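PDB 6D2Y: PbSGBP-B lipoprotein from Prevotella bryantii B14, which probably binds polysaccharide at the bacterial surface as part of a polysaccharide utilization system. Local coordinates for residues 33-44 and 64-75; 77-86 and 96-104. All coordinates share one frame; numbering follows the deposited sequence.

Contact 1: 33-44 and 64-75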
# COMPACT_ATOMS: atom_id res chain seq x y z
N LEU A 33 -51.55 12.34 1.06
CA LEU A 33 -52.54 13.23 1.65
C LEU A 33 -52.92 14.34 0.67
O LEU A 33 -54.07 14.43 0.24
CB LEU A 33 -52.01 13.84 2.95
CG LEU A 33 -52.35 13.13 4.27
CD1 LEU A 33 -52.25 11.62 4.14
CD2 LEU A 33 -51.47 13.64 5.40
N ALA A 34 -51.94 15.16 0.30
CA ALA A 34 -52.21 16.29 -0.58
C ALA A 34 -52.49 15.81 -2.01
O ALA A 34 -52.40 14.63 -2.33
CB ALA A 34 -51.04 17.27 -0.57
N SER A 35 -52.84 16.77 -2.86
CA SER A 35 -53.14 16.51 -4.26
C SER A 35 -52.40 17.52 -5.13
O SER A 35 -52.07 18.62 -4.70
CB SER A 35 -54.64 16.58 -4.54
OG SER A 35 -55.19 17.81 -4.10
N GLY A 36 -52.15 17.12 -6.38
CA GLY A 36 -51.42 17.93 -7.33
C GLY A 36 -50.06 17.32 -7.66
O GLY A 36 -49.66 16.28 -7.12
N THR A 37 -49.36 17.99 -8.57
CA THR A 37 -48.05 17.53 -9.01
C THR A 37 -46.97 18.25 -8.23
O THR A 37 -46.91 19.49 -8.27
CB THR A 37 -47.87 17.77 -10.51
OG1 THR A 37 -49.06 17.37 -11.20
CG2 THR A 37 -46.69 16.98 -11.03
N PRO A 38 -46.10 17.54 -7.52
CA PRO A 38 -45.08 18.22 -6.72
C PRO A 38 -44.00 18.86 -7.59
O PRO A 38 -43.59 18.30 -8.61
CB PRO A 38 -44.50 17.09 -5.86
CG PRO A 38 -44.73 15.85 -6.66
CD PRO A 38 -46.04 16.07 -7.38
N THR A 39 -43.57 20.04 -7.18
CA THR A 39 -42.50 20.77 -7.84
C THR A 39 -41.41 21.09 -6.82
O THR A 39 -41.66 21.14 -5.61
CB THR A 39 -43.01 22.07 -8.48
OG1 THR A 39 -43.29 23.04 -7.45
CG2 THR A 39 -44.28 21.81 -9.27
N VAL A 40 -40.19 21.30 -7.31
CA VAL A 40 -39.05 21.67 -6.47
C VAL A 40 -38.39 22.90 -7.06
O VAL A 40 -37.88 22.86 -8.18
CB VAL A 40 -38.03 20.53 -6.33
CG1 VAL A 40 -36.71 21.08 -5.80
CG2 VAL A 40 -38.55 19.48 -5.40
N TYR A 41 -38.38 23.99 -6.29
CA TYR A 41 -37.74 25.21 -6.75
C TYR A 41 -36.23 25.13 -6.56
O TYR A 41 -35.47 25.54 -7.45
CB TYR A 41 -38.32 26.42 -6.02
CG TYR A 41 -39.83 26.57 -6.14
CD1 TYR A 41 -40.53 27.40 -5.28
CD2 TYR A 41 -40.54 25.89 -7.13
CE1 TYR A 41 -41.90 27.54 -5.39
CE2 TYR A 41 -41.91 26.02 -7.24
CZ TYR A 41 -42.59 26.85 -6.36
OH TYR A 41 -43.95 26.99 -6.47
N TYR A 42 -35.78 24.60 -5.43
CA TYR A 42 -34.36 24.37 -5.18
C TYR A 42 -34.23 23.46 -3.97
O TYR A 42 -35.22 23.15 -3.29
CB TYR A 42 -33.59 25.68 -4.98
CG TYR A 42 -34.06 26.54 -3.84
CD1 TYR A 42 -33.58 26.35 -2.55
CD2 TYR A 42 -34.98 27.56 -4.05
CE1 TYR A 42 -34.00 27.15 -1.50
CE2 TYR A 42 -35.41 28.36 -3.01
CZ TYR A 42 -34.92 28.15 -1.73
OH TYR A 42 -35.35 28.95 -0.69
N ILE A 43 -33.00 23.03 -3.70
CA ILE A 43 -32.67 22.18 -2.57
C ILE A 43 -31.62 22.88 -1.73
O ILE A 43 -30.59 23.32 -2.25
CB ILE A 43 -32.17 20.79 -3.02
CG1 ILE A 43 -33.16 20.15 -3.99
CG2 ILE A 43 -31.91 19.90 -1.81
CD1 ILE A 43 -33.06 18.65 -4.06
N ARG A 44 -31.88 22.99 -0.43
CA ARG A 44 -31.00 23.65 0.51
C ARG A 44 -30.59 22.69 1.62
O ARG A 44 -31.27 21.68 1.86
CB ARG A 44 -31.68 24.89 1.12
CG ARG A 44 -32.58 24.59 2.30
CD ARG A 44 -33.41 25.80 2.70
NE ARG A 44 -34.44 25.47 3.68
CZ ARG A 44 -35.61 26.08 3.79
NH1 ARG A 44 -35.91 27.08 2.96
NH2 ARG A 44 -36.48 25.71 4.72
N ILE A 64 -30.95 16.69 3.34
CA ILE A 64 -31.23 17.85 2.51
C ILE A 64 -32.69 18.25 2.70
O ILE A 64 -33.51 17.48 3.21
CB ILE A 64 -30.93 17.59 1.02
CG1 ILE A 64 -31.84 16.48 0.48
CG2 ILE A 64 -29.47 17.22 0.83
CD1 ILE A 64 -31.63 16.17 -0.98
N CYS A 65 -33.01 19.48 2.29
CA CYS A 65 -34.36 20.01 2.42
C CYS A 65 -34.83 20.52 1.07
O CYS A 65 -34.21 21.40 0.48
CB CYS A 65 -34.41 21.14 3.46
SG CYS A 65 -36.05 21.89 3.61
N LEU A 66 -35.94 19.96 0.59
CA LEU A 66 -36.53 20.38 -0.67
C LEU A 66 -37.36 21.63 -0.46
O LEU A 66 -38.04 21.79 0.56
CB LEU A 66 -37.40 19.27 -1.25
CG LEU A 66 -36.76 18.12 -2.05
CD1 LEU A 66 -35.57 17.50 -1.34
CD2 LEU A 66 -37.80 17.05 -2.32
N VAL A 67 -37.32 22.54 -1.44
CA VAL A 67 -38.07 23.78 -1.39
C VAL A 67 -38.92 23.84 -2.65
O VAL A 67 -38.42 24.21 -3.73
CB VAL A 67 -37.17 25.01 -1.25
CG1 VAL A 67 -37.98 26.29 -1.40
CG2 VAL A 67 -36.47 25.00 0.10
N GLY A 68 -40.19 23.47 -2.53
CA GLY A 68 -41.12 23.48 -3.64
C GLY A 68 -42.54 23.63 -3.13
O GLY A 68 -42.73 24.07 -2.00
N ASP A 69 -43.54 23.30 -3.94
CA ASP A 69 -44.93 23.35 -3.52
C ASP A 69 -45.61 22.01 -3.80
O ASP A 69 -45.14 21.21 -4.62
CB ASP A 69 -45.73 24.48 -4.22
CG ASP A 69 -45.17 25.88 -3.93
OD1 ASP A 69 -45.85 26.86 -4.29
OD2 ASP A 69 -44.07 26.02 -3.36
N ASN A 70 -46.72 21.78 -3.10
CA ASN A 70 -47.46 20.51 -3.15
C ASN A 70 -46.55 19.33 -2.87
O ASN A 70 -46.69 18.25 -3.45
CB ASN A 70 -48.18 20.34 -4.50
CG ASN A 70 -49.23 21.40 -4.73
OD1 ASN A 70 -49.70 22.04 -3.80
ND2 ASN A 70 -49.62 21.57 -5.99
N LEU A 71 -45.62 19.52 -1.94
CA LEU A 71 -44.64 18.49 -1.63
C LEU A 71 -45.25 17.31 -0.88
O LEU A 71 -44.63 16.25 -0.81
CB LEU A 71 -43.49 19.08 -0.82
CG LEU A 71 -42.56 20.02 -1.59
CD1 LEU A 71 -41.30 20.32 -0.78
CD2 LEU A 71 -42.20 19.43 -2.94
N LYS A 72 -46.45 17.46 -0.33
CA LYS A 72 -47.08 16.33 0.35
C LYS A 72 -47.83 15.42 -0.61
O LYS A 72 -48.44 14.43 -0.16
CB LYS A 72 -48.01 16.84 1.45
CG LYS A 72 -47.24 17.41 2.64
CD LYS A 72 -48.05 18.40 3.46
CE LYS A 72 -49.02 17.69 4.39
NZ LYS A 72 -50.36 17.49 3.76
N SER A 73 -47.81 15.71 -1.91
CA SER A 73 -48.22 14.74 -2.93
C SER A 73 -47.15 13.68 -3.17
O SER A 73 -47.43 12.70 -3.88
CB SER A 73 -48.54 15.45 -4.24
OG SER A 73 -49.90 15.85 -4.29
N ILE A 74 -45.96 13.86 -2.62
CA ILE A 74 -44.86 12.91 -2.78
C ILE A 74 -45.10 11.73 -1.85
O ILE A 74 -45.12 11.88 -0.63
CB ILE A 74 -43.52 13.58 -2.47
CG1 ILE A 74 -43.36 14.85 -3.31
CG2 ILE A 74 -42.38 12.61 -2.74
CD1 ILE A 74 -42.28 15.75 -2.80
N LYS A 75 -45.25 10.54 -2.43
CA LYS A 75 -45.36 9.33 -1.63
C LYS A 75 -44.01 8.65 -1.45
O LYS A 75 -43.71 8.15 -0.36
CB LYS A 75 -46.35 8.35 -2.27
CG LYS A 75 -47.79 8.68 -1.95
CD LYS A 75 -47.92 9.25 -0.55
CE LYS A 75 -49.27 9.90 -0.32
NZ LYS A 75 -49.08 11.28 0.20

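Contact 2: 77-86 and 96-104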
# COMPACT_ATOMS: atom_id res chain seq x y z
N ILE A 77 -39.59 8.77 -2.68
CA ILE A 77 -38.45 9.44 -3.30
C ILE A 77 -37.35 8.40 -3.50
O ILE A 77 -36.99 7.68 -2.56
CB ILE A 77 -37.93 10.60 -2.43
CG1 ILE A 77 -38.92 11.77 -2.42
CG2 ILE A 77 -36.57 11.07 -2.92
CD1 ILE A 77 -38.44 12.98 -1.64
N LEU A 78 -36.83 8.32 -4.72
CA LEU A 78 -35.65 7.51 -5.00
C LEU A 78 -34.53 8.41 -5.49
O LEU A 78 -34.73 9.22 -6.40
CB LEU A 78 -35.93 6.44 -6.04
CG LEU A 78 -36.82 5.31 -5.57
CD1 LEU A 78 -38.20 5.61 -6.09
CD2 LEU A 78 -36.31 3.95 -6.10
N PHE A 79 -33.35 8.26 -4.89
CA PHE A 79 -32.11 8.81 -5.41
C PHE A 79 -31.47 7.75 -6.29
O PHE A 79 -31.02 6.71 -5.78
CB PHE A 79 -31.20 9.22 -4.27
CG PHE A 79 -31.66 10.44 -3.53
CD1 PHE A 79 -32.57 10.34 -2.49
CD2 PHE A 79 -31.17 11.69 -3.86
CE1 PHE A 79 -32.99 11.47 -1.81
CE2 PHE A 79 -31.58 12.82 -3.19
CZ PHE A 79 -32.49 12.71 -2.16
N ASN A 80 -31.44 7.99 -7.60
CA ASN A 80 -31.02 6.99 -8.59
C ASN A 80 -31.92 5.78 -8.42
O ASN A 80 -33.14 5.92 -8.59
CB ASN A 80 -29.52 6.73 -8.45
CG ASN A 80 -28.69 7.99 -8.57
OD1 ASN A 80 -28.57 8.57 -9.66
ND2 ASN A 80 -28.12 8.41 -7.46
N ASP A 81 -31.40 4.61 -8.06
CA ASP A 81 -32.21 3.42 -7.83
C ASP A 81 -32.37 3.10 -6.35
O ASP A 81 -32.84 2.02 -6.01
CB ASP A 81 -31.61 2.22 -8.57
CG ASP A 81 -30.14 2.01 -8.23
OD1 ASP A 81 -29.61 2.74 -7.37
OD2 ASP A 81 -29.51 1.12 -8.84
N GLN A 82 -31.98 4.02 -5.48
CA GLN A 82 -32.03 3.81 -4.04
C GLN A 82 -33.23 4.55 -3.46
O GLN A 82 -33.34 5.77 -3.60
CB GLN A 82 -30.74 4.28 -3.38
CG GLN A 82 -29.49 3.60 -3.92
CD GLN A 82 -29.53 2.09 -3.76
OE1 GLN A 82 -29.80 1.58 -2.68
NE2 GLN A 82 -29.27 1.37 -4.85
N ALA A 83 -34.12 3.81 -2.80
CA ALA A 83 -35.29 4.41 -2.19
C ALA A 83 -34.92 5.10 -0.89
O ALA A 83 -34.16 4.57 -0.08
CB ALA A 83 -36.37 3.35 -1.94
N ALA A 84 -35.46 6.30 -0.69
CA ALA A 84 -35.26 7.04 0.54
C ALA A 84 -36.40 6.75 1.51
O ALA A 84 -37.46 6.24 1.14
CB ALA A 84 -35.17 8.54 0.26
N VAL A 85 -36.17 7.10 2.78
CA VAL A 85 -37.15 6.93 3.84
C VAL A 85 -37.75 8.29 4.15
O VAL A 85 -37.04 9.22 4.53
CB VAL A 85 -36.53 6.30 5.09
CG1 VAL A 85 -37.56 6.18 6.20
CG2 VAL A 85 -35.93 4.94 4.76
N LEU A 86 -39.07 8.41 3.99
CA LEU A 86 -39.78 9.66 4.20
C LEU A 86 -40.46 9.63 5.57
O LEU A 86 -41.24 8.72 5.85
CB LEU A 86 -40.82 9.89 3.11
CG LEU A 86 -40.44 10.66 1.84
CD1 LEU A 86 -39.07 10.22 1.31
CD2 LEU A 86 -41.51 10.47 0.77
N LEU A 96 -39.74 19.66 2.28
CA LEU A 96 -39.58 18.24 2.56
C LEU A 96 -38.12 17.99 2.90
O LEU A 96 -37.22 18.36 2.13
CB LEU A 96 -40.01 17.38 1.36
CG LEU A 96 -40.04 15.85 1.52
CD1 LEU A 96 -41.02 15.25 0.52
CD2 LEU A 96 -38.68 15.21 1.34
N ILE A 97 -37.88 17.37 4.06
CA ILE A 97 -36.53 17.07 4.53
C ILE A 97 -36.34 15.56 4.47
O ILE A 97 -37.08 14.81 5.12
CB ILE A 97 -36.30 17.62 5.95
CG1 ILE A 97 -36.41 19.14 5.95
CG2 ILE A 97 -34.94 17.18 6.48
CD1 ILE A 97 -36.31 19.76 7.33
N VAL A 98 -35.37 15.13 3.67
CA VAL A 98 -35.08 13.72 3.46
C VAL A 98 -33.57 13.54 3.42
O VAL A 98 -32.83 14.44 3.01
CB VAL A 98 -35.74 13.18 2.17
CG1 VAL A 98 -35.18 13.87 0.94
CG2 VAL A 98 -35.60 11.67 2.06
N SER A 99 -33.10 12.38 3.86
CA SER A 99 -31.68 12.05 3.84
C SER A 99 -31.39 11.12 2.67
O SER A 99 -32.15 10.19 2.39
CB SER A 99 -31.25 11.40 5.15
OG SER A 99 -31.91 11.99 6.25
N VAL A 100 -30.27 11.37 2.00
CA VAL A 100 -29.86 10.53 0.87
C VAL A 100 -29.53 9.14 1.38
O VAL A 100 -28.84 9.00 2.40
CB VAL A 100 -28.65 11.16 0.16
CG1 VAL A 100 -28.34 10.42 -1.13
CG2 VAL A 100 -28.91 12.63 -0.13
N PRO A 101 -30.00 8.08 0.72
CA PRO A 101 -29.68 6.72 1.18
C PRO A 101 -28.18 6.47 1.20
O PRO A 101 -27.40 7.14 0.52
CB PRO A 101 -30.38 5.82 0.14
CG PRO A 101 -31.49 6.66 -0.39
CD PRO A 101 -30.96 8.07 -0.40
N ASN A 102 -27.78 5.49 2.00
CA ASN A 102 -26.36 5.22 2.21
C ASN A 102 -25.77 4.35 1.11
O ASN A 102 -24.56 4.41 0.87
CB ASN A 102 -26.15 4.55 3.57
CG ASN A 102 -24.73 4.72 4.10
OD1 ASN A 102 -24.43 4.38 5.24
ND2 ASN A 102 -23.85 5.27 3.26
N GLU A 103 -26.58 3.54 0.44
CA GLU A 103 -26.06 2.56 -0.50
C GLU A 103 -25.61 3.20 -1.80
O GLU A 103 -26.22 4.17 -2.28
CB GLU A 103 -27.10 1.48 -0.77
CG GLU A 103 -27.36 0.56 0.41
CD GLU A 103 -26.08 -0.04 0.95
OE1 GLU A 103 -25.25 -0.50 0.15
OE2 GLU A 103 -25.92 -0.06 2.19
N ILE A 104 -24.54 2.67 -2.37
CA ILE A 104 -24.05 3.13 -3.67
C ILE A 104 -25.05 2.72 -4.76
O ILE A 104 -25.47 1.55 -4.79
CB ILE A 104 -22.66 2.55 -3.95
CG1 ILE A 104 -21.59 3.37 -3.24
CG2 ILE A 104 -22.39 2.50 -5.45
CD1 ILE A 104 -20.44 2.54 -2.73
O HOH W 1 -33.32 8.13 3.46

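Contact 1: 33-44 and 64-75
One carbonyl, Val67 O, takes two successive amides, Tyr41 N at 2.6 Å and Tyr42 N at 3.2 Å, the mark of a classic beta bulge with both tyrosines set against a single residue. The bulge interrupts the edge strand 39-45 of a three-stranded antiparallel sheet in the N-terminal beta-sandwich domain, and the backbone changes direction at Tyr41. The extra residue sends the two tyrosines to different partners. The Tyr41 ring lies with one face on Gly68 CA, 4.2 Å from the ring centroid, while its OH end reaches the Asp69 carboxylate, whose plane is turned 52° from the ring. Tyr42 holds CG between its backbone N and carbonyl carbon (chi1 59°), which folds the ring back over Val67, with Val67 CB over the ring centre and Val67 CG1 3.6 Å from Tyr42 CZ. Val67 CG2 in turn lies over a face of the Arg44 guanidinium. On the opposite side of the sheet, Ile43 and Leu66 run side by side into the sandwich interior, where Met112 and Met114 of strand 111-116 also pack. Ahead of the strand, the N-terminal loop is pinned where Ser73 OG donates to Gly36 O, 2.9 Å away and from above the carbonyl plane.

Contact 2: 77-86 and 96-104
Phe79 leans on Val100 and Pro101 across this contact, and its side chain can be traced outward from the backbone. Phe79 CB lies 4.0 Å from Pro101 CD, and that proline carbon comes nearer still to Phe79 CD1, at 3.5 Å. With CG anti to the carbonyl carbon (chi1 -72°), the ring is placed between the two sheets, and the side chain crosses those of Val100 and Pro101 at about a right angle. Val100 covers one face, its CG1 near Phe79 CG and CD2 and its CG2 4.1 Å from Phe79 CE2 and CZ, whereas Val98 CG1 approaches Phe79 CE1 near the ring plane. This is interlayer packing in a beta sandwich: strand 74-79 belongs to one sheet and strand 95-99 to the other, and the axes of segments 77-79 and 96-99 come within 9.7 Å, 44° from parallel. Further along the same interface, Ile77 CD1 and Leu96 CD2 meet tip to tip at 3.7 Å. A type II' turn from Phe79 to Gln82 leads to the sandwich margin, where Ala84 CB rests 3.6 Å from Val98 CG2. Gln82 bends at chi2, laying OE1 against Glu103 CB while NE2 donates to Asp81 OD1. Near Ala84, a water accepts from Val85 N and donates to Ser99 O, 2.6 Å away.

Contact 1 is chiefly backbone pairing of strands 39-45 and 63-69 within one sheet, with mixed aromatic and polar groups on its outer face, but Pro38 meeting Ile74 extends it to the second sheet. That is how the two contacts come to share strand 74-79. Contact 2 joins the layers through apolar side chains, with a water bridging the backbones at its margin. Both are partly buried, and each combines interior residues with exposed ones. Strand 63-69 of contact 1 neighbours strand 95-99 of contact 2, with probable backbone hydrogen bonds from Leu66 N to Leu96 O and from Ile64 N to Val98 O. Both lie away from the magnesium site.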